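Local coordinates for histidyl-trna synthetase (PDB 1H4V), which catalyses the ATP-dependent attachment of L-histidine to tRNA(His), releasing AMP and diphosphate, as a homodimeric class II aminoacyl-tRNA synthetase, at residues Q48-G53 against G82-V87; L76-E81 against P109-E114; G133-I138 against R287-S292; R174-L179 against E200-I205. All coordinates share one frame; numbering follows the deposited sequence.

Interaction 1. Residues Q48-G53 against G82-V87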
loop_
_atom_site.group_PDB
_atom_site.type_symbol
_atom_site.label_atom_id
_atom_site.label_comp_id
_atom_site.label_asym_id
_atom_site.label_seq_id
_atom_site.Cartn_x
_atom_site.Cartn_y
_atom_site.Cartn_z
ATOM N N GLN A 48 -6.393 -1.503 23.011
ATOM C CA GLN A 48 -7.681 -2.114 23.321
ATOM C C GLN A 48 -8.460 -2.566 22.087
ATOM O O GLN A 48 -9.317 -3.434 22.179
ATOM C CB GLN A 48 -8.533 -1.152 24.152
ATOM C CG GLN A 48 -8.778 0.190 23.504
ATOM C CD GLN A 48 -9.566 1.116 24.408
ATOM O OE1 GLN A 48 -10.669 0.782 24.847
ATOM N NE2 GLN A 48 -9.005 2.286 24.694
ATOM N N VAL A 49 -8.159 -1.990 20.932
ATOM C CA VAL A 49 -8.868 -2.375 19.723
ATOM C C VAL A 49 -8.595 -3.840 19.422
ATOM O O VAL A 49 -9.482 -4.576 18.975
ATOM C CB VAL A 49 -8.422 -1.519 18.531
ATOM C CG1 VAL A 49 -8.948 -2.096 17.233
ATOM C CG2 VAL A 49 -8.921 -0.102 18.718
ATOM N N PHE A 50 -7.375 -4.268 19.735
ATOM C CA PHE A 50 -6.954 -5.633 19.461
ATOM C C PHE A 50 -6.954 -6.637 20.601
ATOM O O PHE A 50 -6.556 -7.783 20.396
ATOM C CB PHE A 50 -5.579 -5.596 18.786
ATOM C CG PHE A 50 -5.571 -4.816 17.498
ATOM C CD1 PHE A 50 -4.810 -3.661 17.367
ATOM C CD2 PHE A 50 -6.355 -5.226 16.423
ATOM C CE1 PHE A 50 -4.832 -2.927 16.186
ATOM C CE2 PHE A 50 -6.380 -4.499 15.246
ATOM C CZ PHE A 50 -5.621 -3.350 15.122
ATOM N N GLU A 51 -7.392 -6.227 21.792
ATOM C CA GLU A 51 -7.459 -7.154 22.926
ATOM C C GLU A 51 -8.692 -8.038 22.707
ATOM O O GLU A 51 -9.758 -7.547 22.339
ATOM C CB GLU A 51 -7.542 -6.380 24.247
ATOM C CG GLU A 51 -6.329 -5.469 24.482
ATOM C CD GLU A 51 -6.345 -4.763 25.833
ATOM O OE1 GLU A 51 -7.376 -4.139 26.176
ATOM O OE2 GLU A 51 -5.317 -4.824 26.551
ATOM N N LYS A 52 -8.542 -9.345 22.915
ATOM C CA LYS A 52 -9.638 -10.283 22.682
ATOM C C LYS A 52 -10.565 -10.571 23.858
ATOM O O LYS A 52 -11.562 -11.278 23.701
ATOM C CB LYS A 52 -9.077 -11.606 22.158
ATOM C CG LYS A 52 -8.113 -11.434 21.003
ATOM C CD LYS A 52 -8.729 -10.610 19.892
ATOM C CE LYS A 52 -7.718 -10.333 18.795
ATOM N NZ LYS A 52 -8.267 -9.390 17.782
ATOM N N GLY A 53 -10.248 -10.033 25.029
ATOM C CA GLY A 53 -11.091 -10.282 26.184
ATOM C C GLY A 53 -10.272 -10.659 27.402
ATOM O O GLY A 53 -9.061 -10.854 27.308
ATOM N N GLY A 82 -6.890 -7.730 10.691
ATOM C CA GLY A 82 -7.690 -6.734 10.010
ATOM C C GLY A 82 -9.109 -6.542 10.505
ATOM O O GLY A 82 -9.604 -5.409 10.527
ATOM N N THR A 83 -9.752 -7.633 10.917
ATOM C CA THR A 83 -11.152 -7.598 11.357
ATOM C C THR A 83 -11.523 -6.567 12.411
ATOM O O THR A 83 -12.428 -5.768 12.183
ATOM C CB THR A 83 -11.631 -8.988 11.848
ATOM O OG1 THR A 83 -11.313 -9.981 10.861
ATOM C CG2 THR A 83 -13.156 -8.980 12.059
ATOM N N ALA A 84 -10.841 -6.576 13.557
ATOM C CA ALA A 84 -11.144 -5.615 14.613
ATOM C C ALA A 84 -11.004 -4.170 14.128
ATOM O O ALA A 84 -11.802 -3.308 14.497
ATOM C CB ALA A 84 -10.247 -5.846 15.825
ATOM N N ALA A 85 -9.991 -3.909 13.310
ATOM C CA ALA A 85 -9.762 -2.564 12.777
ATOM C C ALA A 85 -10.905 -2.141 11.860
ATOM O O ALA A 85 -11.331 -0.989 11.874
ATOM C CB ALA A 85 -8.450 -2.518 12.014
ATOM N N MET A 86 -11.401 -3.078 11.062
ATOM C CA MET A 86 -12.498 -2.785 10.142
ATOM C C MET A 86 -13.790 -2.556 10.901
ATOM O O MET A 86 -14.537 -1.635 10.574
ATOM C CB MET A 86 -12.637 -3.912 9.111
ATOM C CG MET A 86 -11.410 -3.953 8.207
ATOM S SD MET A 86 -11.174 -5.431 7.241
ATOM C CE MET A 86 -12.235 -5.042 5.820
ATOM N N VAL A 87 -14.042 -3.377 11.918
ATOM C CA VAL A 87 -15.240 -3.217 12.748
ATOM C C VAL A 87 -15.154 -1.863 13.458
ATOM O O VAL A 87 -16.148 -1.149 13.575
ATOM C CB VAL A 87 -15.348 -4.316 13.829
ATOM C CG1 VAL A 87 -16.468 -3.967 14.811
ATOM C CG2 VAL A 87 -15.616 -5.664 13.185
#
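In the catalytic domain of this class II synthetase, Val49 and Phe50, on the loop that leaves strand 44-46, pack against Ala84 and Ala85 in the first turn of helix 83-92. No hydrogen bond crosses the contact; shape and apolar surface do the work. The methyl of Ala84 points at the loop, with Val49 O 3.5 Å from Ala84 CB and Phe50 CD2 4.0 Å from the same carbon. The far rim of the phenyl ring reaches Ala85, where Phe50 CZ lies 4.3 Å from Ala85 CB. Val49 CG1 stands anti to its own backbone N (chi1 169°). It sits 4.0 Å above the plane of the Phe50 ring, over the centre, and also comes within 4.2 Å of Ala84 CB. Alanine suits both helix positions, because a single methyl lets loop and helix approach to 6.4 Å between the CA atoms of Phe50 and Ala84, while the larger Val and Phe supply the bulk from the loop. Around this buried contact, Glu81 bonds to Ala84 N at the start of the helix, Phe50 also touches Glu45 of strand 44-46, Val49 packs on Ala3 of the second subunit, and the helix rests on strand 123-132 through Thr83 and Met86.

Interaction 2. Residues L76-E81 against P109-E114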
loop_
_atom_site.group_PDB
_atom_site.type_symbol
_atom_site.label_atom_id
_atom_site.label_comp_id
_atom_site.label_asym_id
_atom_site.label_seq_id
_atom_site.Cartn_x
_atom_site.Cartn_y
_atom_site.Cartn_z
ATOM N N LEU A 76 -0.344 2.008 22.372
ATOM C CA LEU A 76 -0.549 1.875 20.932
ATOM C C LEU A 76 -0.046 0.510 20.471
ATOM O O LEU A 76 0.938 -0.001 21.000
ATOM C CB LEU A 76 0.214 2.980 20.202
ATOM C CG LEU A 76 -0.532 4.186 19.608
ATOM C CD1 LEU A 76 -1.551 4.741 20.568
ATOM C CD2 LEU A 76 0.487 5.256 19.226
ATOM N N THR A 77 -0.724 -0.081 19.488
ATOM C CA THR A 77 -0.330 -1.389 18.972
ATOM C C THR A 77 -0.321 -1.465 17.443
ATOM O O THR A 77 -1.227 -0.978 16.774
ATOM C CB THR A 77 -1.262 -2.512 19.538
ATOM O OG1 THR A 77 -0.955 -2.744 20.924
ATOM C CG2 THR A 77 -1.083 -3.807 18.766
ATOM N N LEU A 78 0.725 -2.074 16.900
ATOM C CA LEU A 78 0.859 -2.260 15.458
ATOM C C LEU A 78 -0.200 -3.282 15.038
ATOM O O LEU A 78 -0.317 -4.341 15.647
ATOM C CB LEU A 78 2.261 -2.786 15.131
ATOM C CG LEU A 78 3.295 -1.832 14.524
ATOM C CD1 LEU A 78 3.246 -0.488 15.194
ATOM C CD2 LEU A 78 4.675 -2.435 14.653
ATOM N N ARG A 79 -0.971 -2.948 14.010
ATOM C CA ARG A 79 -2.030 -3.821 13.513
ATOM C C ARG A 79 -1.615 -5.294 13.342
ATOM O O ARG A 79 -0.768 -5.616 12.508
ATOM C CB ARG A 79 -2.543 -3.291 12.175
ATOM C CG ARG A 79 -3.708 -4.070 11.621
ATOM C CD ARG A 79 -3.713 -3.980 10.109
ATOM N NE ARG A 79 -4.005 -2.635 9.649
ATOM C CZ ARG A 79 -3.481 -2.094 8.560
ATOM N NH1 ARG A 79 -2.625 -2.786 7.828
ATOM N NH2 ARG A 79 -3.836 -0.873 8.194
ATOM N N PRO A 80 -2.218 -6.204 14.132
ATOM C CA PRO A 80 -1.931 -7.644 14.083
ATOM C C PRO A 80 -2.953 -8.432 13.258
ATOM O O PRO A 80 -2.702 -9.568 12.862
ATOM C CB PRO A 80 -1.993 -8.042 15.546
ATOM C CG PRO A 80 -3.160 -7.245 16.008
ATOM C CD PRO A 80 -2.940 -5.871 15.374
ATOM N N GLU A 81 -4.109 -7.822 13.023
ATOM C CA GLU A 81 -5.195 -8.451 12.268
ATOM C C GLU A 81 -6.003 -7.349 11.598
ATOM O O GLU A 81 -5.849 -6.176 11.921
ATOM C CB GLU A 81 -6.125 -9.231 13.205
ATOM C CG GLU A 81 -6.859 -8.330 14.191
ATOM C CD GLU A 81 -8.110 -8.973 14.763
ATOM O OE1 GLU A 81 -7.994 -10.056 15.377
ATOM O OE2 GLU A 81 -9.210 -8.397 14.595
ATOM N N PRO A 109 -0.204 -4.454 5.401
ATOM C CA PRO A 109 0.689 -5.183 6.303
ATOM C C PRO A 109 0.095 -5.471 7.683
ATOM O O PRO A 109 -0.744 -4.718 8.174
ATOM C CB PRO A 109 1.907 -4.266 6.381
ATOM C CG PRO A 109 1.312 -2.926 6.253
ATOM C CD PRO A 109 0.334 -3.114 5.109
ATOM N N MET A 110 0.530 -6.583 8.273
ATOM C CA MET A 110 0.125 -6.995 9.608
ATOM C C MET A 110 1.442 -7.259 10.334
ATOM O O MET A 110 2.479 -7.504 9.713
ATOM C CB MET A 110 -0.691 -8.282 9.602
ATOM C CG MET A 110 -1.985 -8.206 8.841
ATOM S SD MET A 110 -3.150 -7.053 9.554
ATOM C CE MET A 110 -4.381 -6.865 8.188
ATOM N N PHE A 111 1.388 -7.219 11.654
ATOM C CA PHE A 111 2.577 -7.376 12.469
ATOM C C PHE A 111 2.378 -8.412 13.549
ATOM O O PHE A 111 1.420 -8.377 14.309
ATOM C CB PHE A 111 2.931 -6.000 13.014
ATOM C CG PHE A 111 3.108 -4.985 11.931
ATOM C CD1 PHE A 111 4.320 -4.892 11.248
ATOM C CD2 PHE A 111 2.042 -4.188 11.525
ATOM C CE1 PHE A 111 4.472 -4.014 10.172
ATOM C CE2 PHE A 111 2.176 -3.308 10.451
ATOM C CZ PHE A 111 3.394 -3.221 9.770
ATOM N N ARG A 112 3.324 -9.336 13.584
ATOM C CA ARG A 112 3.343 -10.483 14.490
ATOM C C ARG A 112 4.712 -10.430 15.175
ATOM O O ARG A 112 5.732 -10.335 14.509
ATOM C CB ARG A 112 3.236 -11.754 13.635
ATOM C CG ARG A 112 2.825 -13.032 14.339
ATOM C CD ARG A 112 2.346 -14.057 13.294
ATOM N NE ARG A 112 3.440 -14.547 12.446
ATOM C CZ ARG A 112 3.261 -15.064 11.225
ATOM N NH1 ARG A 112 2.040 -15.151 10.697
ATOM N NH2 ARG A 112 4.284 -15.530 10.522
ATOM N N ALA A 113 4.743 -10.489 16.496
ATOM C CA ALA A 113 6.016 -10.425 17.198
ATOM C C ALA A 113 6.565 -11.802 17.607
ATOM O O ALA A 113 6.406 -12.234 18.740
ATOM C CB ALA A 113 5.879 -9.536 18.410
ATOM N N GLU A 114 7.216 -12.483 16.670
ATOM C CA GLU A 114 7.828 -13.778 16.923
ATOM C C GLU A 114 9.319 -13.529 17.043
ATOM O O GLU A 114 9.788 -12.414 16.791
ATOM C CB GLU A 114 7.534 -14.742 15.770
ATOM C CG GLU A 114 7.999 -14.264 14.392
ATOM C CD GLU A 114 7.663 -15.263 13.264
ATOM O OE1 GLU A 114 8.297 -16.332 13.222
ATOM O OE2 GLU A 114 6.763 -14.966 12.454
HETATM O O HOH W 1 1.598 -6.220 16.368
#
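Two hydrogen bonds join Arg79 to residues at the end of strand 102-111. Arg79 NH1 donates to Pro109 O over 2.7 Å, in the plane of that carbonyl and with a bent N-H...O angle of 135°. Arg79 O in turn accepts from Phe111 N at 2.8 Å, so one residue grips the strand by its side chain and its backbone together. The side chain bends at chi3 (-68°), which turns NE out of the line of the methylene chain; beyond it, NH2 makes a weak bond to Thr41. One water bridges the two segments, donating to Leu78 O at 2.8 Å and to Phe111 O at 3.0 Å. Phe111 O is also approached by Pro80 CA in a 3.4 Å CA-H...O contact.

Packing fills in around these bonds. Met110 lays its thioether across the arginine methylenes, SD 3.2 Å from Arg79 CD, and its flexible, unbranched chain suits a place where the backbone of Glu81 also comes close. Leu78 covers one face of the Phe111 ring, its CG 4.0 Å above the plane and offset toward the rim. Leu78 and Phe111 also touch Phe44 and Ile43, respectively, of the second subunit.

Strands 102-111 and 123-132, with the loop linking them, form motif 2 of class II synthetases, and this contact ties the 76-81 segment to its first strand. The guanidinium is met across the contact by a neutral backbone carbonyl, Pro109 O, whose dipole would be expected to favour its positive charge.

Interaction 3. Residues G133-I138 against R287-S292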
loop_
_atom_site.group_PDB
_atom_site.type_symbol
_atom_site.label_atom_id
_atom_site.label_comp_id
_atom_site.label_asym_id
_atom_site.label_seq_id
_atom_site.Cartn_x
_atom_site.Cartn_y
_atom_site.Cartn_z
ATOM N N GLY A 133 -23.292 -6.343 9.489
ATOM C CA GLY A 133 -24.668 -5.903 9.600
ATOM C C GLY A 133 -25.768 -6.922 9.391
ATOM O O GLY A 133 -26.935 -6.606 9.590
ATOM N N SER A 134 -25.429 -8.143 9.009
ATOM C CA SER A 134 -26.467 -9.133 8.783
ATOM C C SER A 134 -26.115 -10.542 9.240
ATOM O O SER A 134 -24.959 -10.955 9.198
ATOM C CB SER A 134 -26.838 -9.153 7.297
ATOM O OG SER A 134 -27.820 -10.140 7.042
ATOM N N GLU A 135 -27.137 -11.280 9.662
ATOM C CA GLU A 135 -26.977 -12.653 10.124
ATOM C C GLU A 135 -27.349 -13.640 9.010
ATOM O O GLU A 135 -27.172 -14.852 9.151
ATOM C CB GLU A 135 -27.876 -12.893 11.342
ATOM C CG GLU A 135 -27.823 -14.310 11.868
ATOM C CD GLU A 135 -26.513 -14.618 12.574
ATOM O OE1 GLU A 135 -26.096 -15.796 12.567
ATOM O OE2 GLU A 135 -25.910 -13.684 13.145
ATOM N N ASN A 136 -27.865 -13.110 7.904
ATOM C CA ASN A 136 -28.283 -13.928 6.766
ATOM C C ASN A 136 -27.212 -14.918 6.293
ATOM O O ASN A 136 -26.099 -14.526 5.967
ATOM C CB ASN A 136 -28.693 -13.024 5.603
ATOM C CG ASN A 136 -29.551 -13.749 4.593
ATOM O OD1 ASN A 136 -29.151 -14.773 4.046
ATOM N ND2 ASN A 136 -30.753 -13.228 4.351
ATOM N N PRO A 137 -27.543 -16.221 6.257
ATOM C CA PRO A 137 -26.615 -17.276 5.830
ATOM C C PRO A 137 -26.095 -17.133 4.404
ATOM O O PRO A 137 -25.095 -17.756 4.024
ATOM C CB PRO A 137 -27.420 -18.561 6.050
ATOM C CG PRO A 137 -28.830 -18.109 5.931
ATOM C CD PRO A 137 -28.836 -16.799 6.660
ATOM N N ILE A 138 -26.776 -16.321 3.607
ATOM C CA ILE A 138 -26.324 -16.084 2.250
ATOM C C ILE A 138 -24.947 -15.409 2.319
ATOM O O ILE A 138 -24.070 -15.697 1.518
ATOM C CB ILE A 138 -27.331 -15.185 1.471
ATOM C CG1 ILE A 138 -28.508 -16.040 0.988
ATOM C CG2 ILE A 138 -26.647 -14.504 0.293
ATOM C CD1 ILE A 138 -29.673 -15.246 0.396
ATOM N N ARG A 287 -18.043 -16.290 10.850
ATOM C CA ARG A 287 -18.909 -15.315 11.493
ATOM C C ARG A 287 -18.376 -14.942 12.877
ATOM O O ARG A 287 -17.811 -15.783 13.582
ATOM C CB ARG A 287 -20.323 -15.909 11.549
ATOM C CG ARG A 287 -21.399 -15.028 12.143
ATOM C CD ARG A 287 -22.764 -15.605 11.794
ATOM N NE ARG A 287 -23.113 -15.379 10.389
ATOM C CZ ARG A 287 -23.472 -14.193 9.900
ATOM N NH1 ARG A 287 -23.532 -13.130 10.698
ATOM N NH2 ARG A 287 -23.783 -14.059 8.618
ATOM N N TYR A 288 -18.547 -13.679 13.256
ATOM C CA TYR A 288 -18.056 -13.177 14.543
ATOM C C TYR A 288 -18.959 -12.096 15.123
ATOM O O TYR A 288 -18.522 -10.964 15.347
ATOM C CB TYR A 288 -16.663 -12.599 14.356
ATOM C CG TYR A 288 -16.596 -11.626 13.205
ATOM C CD1 TYR A 288 -17.012 -10.299 13.355
ATOM C CD2 TYR A 288 -16.159 -12.042 11.947
ATOM C CE1 TYR A 288 -16.996 -9.419 12.287
ATOM C CE2 TYR A 288 -16.141 -11.169 10.872
ATOM C CZ TYR A 288 -16.562 -9.863 11.047
ATOM O OH TYR A 288 -16.579 -9.010 9.977
ATOM N N ASP A 289 -20.199 -12.461 15.407
ATOM C CA ASP A 289 -21.191 -11.525 15.919
ATOM C C ASP A 289 -20.955 -10.720 17.207
ATOM O O ASP A 289 -21.555 -9.659 17.369
ATOM C CB ASP A 289 -22.540 -12.249 15.992
ATOM C CG ASP A 289 -22.985 -12.783 14.625
ATOM O OD1 ASP A 289 -23.986 -13.525 14.566
ATOM O OD2 ASP A 289 -22.325 -12.457 13.609
ATOM N N GLY A 290 -20.093 -11.172 18.111
ATOM C CA GLY A 290 -19.890 -10.408 19.337
ATOM C C GLY A 290 -18.688 -9.470 19.441
ATOM O O GLY A 290 -18.433 -8.897 20.502
ATOM N N LEU A 291 -17.954 -9.290 18.347
ATOM C CA LEU A 291 -16.773 -8.440 18.359
ATOM C C LEU A 291 -17.080 -6.950 18.513
ATOM O O LEU A 291 -16.347 -6.226 19.193
ATOM C CB LEU A 291 -15.940 -8.679 17.088
ATOM C CG LEU A 291 -14.705 -7.797 16.878
ATOM C CD1 LEU A 291 -13.690 -8.041 17.971
ATOM C CD2 LEU A 291 -14.102 -8.109 15.529
ATOM N N SER A 292 -18.155 -6.489 17.885
ATOM C CA SER A 292 -18.530 -5.082 17.964
ATOM C C SER A 292 -18.786 -4.633 19.403
ATOM O O SER A 292 -18.262 -3.614 19.849
ATOM C CB SER A 292 -19.775 -4.826 17.119
ATOM O OG SER A 292 -20.144 -3.458 17.177
#
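Arg287, at the end of strand 281-287, reaches the turn before helix 137-153, lays its side chain alongside Glu135 and brings its tip to Ser134 O. Its CB points toward that turn, and CG, anti to the backbone N (chi1 -178°), extends the chain. CD then comes 3.4 Å from Glu135 OE1, and a bend at chi3 sets NE 3.7 Å from the same oxygen. At the tip, NH1 donates to Ser134 O at 3.0 Å, near the guanidinium plane and at a fairly straight 155°. NH1 also donates to Asp289 OD2 at 3.2 Å in a salt bridge, using the syn lone pair of that oxygen. NH2 makes a weak second bond to Ser134 O and a salt bridge to Asp140. Glu135 O lies 3.5 Å above one face of the guanidinium. The turn is itself braced: Ser134 OG accepts from Asn136 N in an ST turn, and Asn136 OD1 caps the helix at Ile138 N.

Arginine suits this place because its flat tip can serve several acceptors at once. Glu135 OE1 makes its salt bridge with Arg266; toward Arg287, Glu135 contributes charge without a directed hydrogen bond, and the position of its OE2 is less certain. Asp289 OD2 also accepts from Gly302 N. Arg287 thus lies among Asp289, Asp140 and Glu135, whose negative charges would be expected to favour its positive one.

Interaction 4. Residues R174-L179 against E200-I205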
loop_
_atom_site.group_PDB
_atom_site.type_symbol
_atom_site.label_atom_id
_atom_site.label_comp_id
_atom_site.label_asym_id
_atom_site.label_seq_id
_atom_site.Cartn_x
_atom_site.Cartn_y
_atom_site.Cartn_z
ATOM N N ARG A 174 -22.252 -25.038 26.811
ATOM C CA ARG A 174 -22.368 -26.465 27.104
ATOM C C ARG A 174 -21.092 -27.210 26.733
ATOM O O ARG A 174 -20.613 -28.053 27.492
ATOM C CB ARG A 174 -23.550 -27.077 26.351
ATOM C CG ARG A 174 -24.917 -26.644 26.875
ATOM C CD ARG A 174 -26.044 -27.222 26.026
ATOM N NE ARG A 174 -27.363 -26.879 26.551
ATOM C CZ ARG A 174 -28.512 -27.375 26.091
ATOM N NH1 ARG A 174 -28.516 -28.242 25.085
ATOM N NH2 ARG A 174 -29.662 -27.007 26.644
ATOM N N TYR A 175 -20.536 -26.895 25.572
ATOM C CA TYR A 175 -19.321 -27.560 25.128
ATOM C C TYR A 175 -18.180 -27.336 26.118
ATOM O O TYR A 175 -17.430 -28.261 26.430
ATOM C CB TYR A 175 -18.916 -27.058 23.742
ATOM C CG TYR A 175 -17.763 -27.813 23.134
ATOM C CD1 TYR A 175 -17.867 -29.180 22.856
ATOM C CD2 TYR A 175 -16.574 -27.164 22.815
ATOM C CE1 TYR A 175 -16.810 -29.881 22.266
ATOM C CE2 TYR A 175 -15.515 -27.853 22.233
ATOM C CZ TYR A 175 -15.643 -29.207 21.961
ATOM O OH TYR A 175 -14.602 -29.884 21.378
ATOM N N ASN A 176 -18.048 -26.107 26.611
ATOM C CA ASN A 176 -17.002 -25.792 27.573
ATOM C C ASN A 176 -17.176 -26.608 28.851
ATOM O O ASN A 176 -16.198 -27.050 29.446
ATOM C CB ASN A 176 -16.993 -24.292 27.899
ATOM C CG ASN A 176 -16.128 -23.494 26.932
ATOM O OD1 ASN A 176 -14.956 -23.814 26.725
ATOM N ND2 ASN A 176 -16.700 -22.448 26.340
ATOM N N ALA A 177 -18.421 -26.811 29.270
ATOM C CA ALA A 177 -18.672 -27.600 30.469
ATOM C C ALA A 177 -18.163 -29.006 30.170
ATOM O O ALA A 177 -17.379 -29.579 30.928
ATOM C CB ALA A 177 -20.156 -27.630 30.778
ATOM N N TYR A 178 -18.610 -29.552 29.045
ATOM C CA TYR A 178 -18.195 -30.872 28.617
ATOM C C TYR A 178 -16.676 -30.961 28.609
ATOM O O TYR A 178 -16.101 -31.946 29.074
ATOM C CB TYR A 178 -18.733 -31.163 27.218
ATOM C CG TYR A 178 -18.009 -32.282 26.516
ATOM C CD1 TYR A 178 -18.140 -33.604 26.938
ATOM C CD2 TYR A 178 -17.172 -32.015 25.440
ATOM C CE1 TYR A 178 -17.450 -34.633 26.298
ATOM C CE2 TYR A 178 -16.480 -33.029 24.801
ATOM C CZ TYR A 178 -16.622 -34.336 25.230
ATOM O OH TYR A 178 -15.946 -35.339 24.573
ATOM N N LEU A 179 -16.025 -29.935 28.071
ATOM C CA LEU A 179 -14.572 -29.928 28.025
ATOM C C LEU A 179 -13.970 -29.954 29.419
ATOM O O LEU A 179 -12.918 -30.553 29.628
ATOM C CB LEU A 179 -14.054 -28.707 27.270
ATOM C CG LEU A 179 -14.169 -28.769 25.749
ATOM C CD1 LEU A 179 -13.589 -27.497 25.138
ATOM C CD2 LEU A 179 -13.425 -29.997 25.238
ATOM N N GLU A 200 -11.228 -20.571 32.907
ATOM C CA GLU A 200 -11.704 -19.386 32.207
ATOM C C GLU A 200 -12.341 -19.615 30.836
ATOM O O GLU A 200 -13.400 -19.053 30.547
ATOM C CB GLU A 200 -10.557 -18.387 32.082
ATOM C CG GLU A 200 -10.006 -17.964 33.427
ATOM C CD GLU A 200 -8.768 -17.107 33.307
ATOM O OE1 GLU A 200 -7.777 -17.578 32.709
ATOM O OE2 GLU A 200 -8.782 -15.964 33.813
ATOM N N ASN A 201 -11.700 -20.423 29.993
ATOM C CA ASN A 201 -12.217 -20.707 28.654
ATOM C C ASN A 201 -11.638 -22.015 28.113
ATOM O O ASN A 201 -10.638 -22.011 27.392
ATOM C CB ASN A 201 -11.863 -19.556 27.707
ATOM C CG ASN A 201 -12.513 -19.697 26.339
ATOM O OD1 ASN A 201 -12.233 -18.919 25.421
ATOM N ND2 ASN A 201 -13.394 -20.687 26.198
ATOM N N PRO A 202 -12.257 -23.154 28.463
ATOM C CA PRO A 202 -11.788 -24.468 28.004
ATOM C C PRO A 202 -11.558 -24.602 26.499
ATOM O O PRO A 202 -10.576 -25.212 26.073
ATOM C CB PRO A 202 -12.868 -25.412 28.519
ATOM C CG PRO A 202 -13.246 -24.769 29.821
ATOM C CD PRO A 202 -13.356 -23.306 29.436
ATOM N N MET A 203 -12.452 -24.037 25.692
ATOM C CA MET A 203 -12.305 -24.115 24.241
ATOM C C MET A 203 -10.997 -23.537 23.707
ATOM O O MET A 203 -10.568 -23.874 22.601
ATOM C CB MET A 203 -13.474 -23.425 23.549
ATOM C CG MET A 203 -14.742 -24.244 23.535
ATOM S SD MET A 203 -15.810 -23.720 22.199
ATOM C CE MET A 203 -16.689 -22.400 23.000
ATOM N N ARG A 204 -10.369 -22.658 24.481
ATOM C CA ARG A 204 -9.103 -22.068 24.066
ATOM C C ARG A 204 -8.004 -23.133 24.067
ATOM O O ARG A 204 -7.014 -23.017 23.342
ATOM C CB ARG A 204 -8.723 -20.906 24.994
ATOM N N ILE A 205 -8.182 -24.176 24.871
ATOM C CA ILE A 205 -7.193 -25.243 24.935
ATOM C C ILE A 205 -7.090 -25.971 23.595
ATOM O O ILE A 205 -6.047 -26.530 23.264
ATOM C CB ILE A 205 -7.536 -26.272 26.044
ATOM C CG1 ILE A 205 -7.548 -25.583 27.413
ATOM C CG2 ILE A 205 -6.510 -27.400 26.048
ATOM C CD1 ILE A 205 -7.885 -26.511 28.569
#
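Tyr175, Asn176 and Leu179 lie on one side of helix 169-183 and hold the turn that follows helix 192-200, in the mostly helical insertion between the two catalytic regions of the chain. Tyr175 comes first and makes a Met-aromatic contact. Met203 approaches the ring at its edge, with Met203 CG 3.5 Å from Tyr175 CD2 and SD 4.9 Å from the ring centroid, 78° off the normal. The hydroxyl of Tyr175 is bonded to Arg223 O, and its ring meets Phe228 edge-to-face, so tyrosine serves apolar and polar neighbours alike.

Asn176 supplies the polar link. Its OD1 accepts from Met203 N at 2.7 Å, the donor lying nearly along the C=O axis (164°), and so serves an N-H in the first turn of residues 202-205, a stretch whose backbone turns like a helix but lacks its repeating hydrogen bonds. The side chains of Asn176 and Pro202 cross at about a right angle, Pro202 CB lying 3.2 Å from Asn176 OD1. Proline fits the start of such a turn, its ring restricting the backbone while offering apolar carbons to the helix.

One turn on, Leu179 closes the apolar side. Its CB touches Pro202 CB at 3.7 Å, and CG sits over one face of the Tyr175 ring, offset toward the rim. The branch ending in Leu179 CD1 reaches the opposing segment again, 3.8 Å from Met203 CG.

How the interactions relate
Interactions 1 and 2 share a neighbourhood: strand 75-78, helix 83-92 and strand 102-111 follow one another in the chain, and Lys52 of interaction 1 forms a salt bridge with Glu81 of interaction 2. Thr83 and Val87 carry the contact on to Tyr288, Leu291 and Ser292 of interaction 3. Interaction 4 stands apart in the insertion and alone meets no second subunit. Interactions 1 and 4 are buried, the first mainly apolar without any hydrogen bond across it, the other pinned by one hydrogen bond from a backbone N-H to a side-chain amide oxygen. Of the partly buried pair, interaction 2 mixes hydrogen bonds and a bridging water with apolar packing, while interaction 3 centres on an arginine shared between a backbone carbonyl and carboxylates.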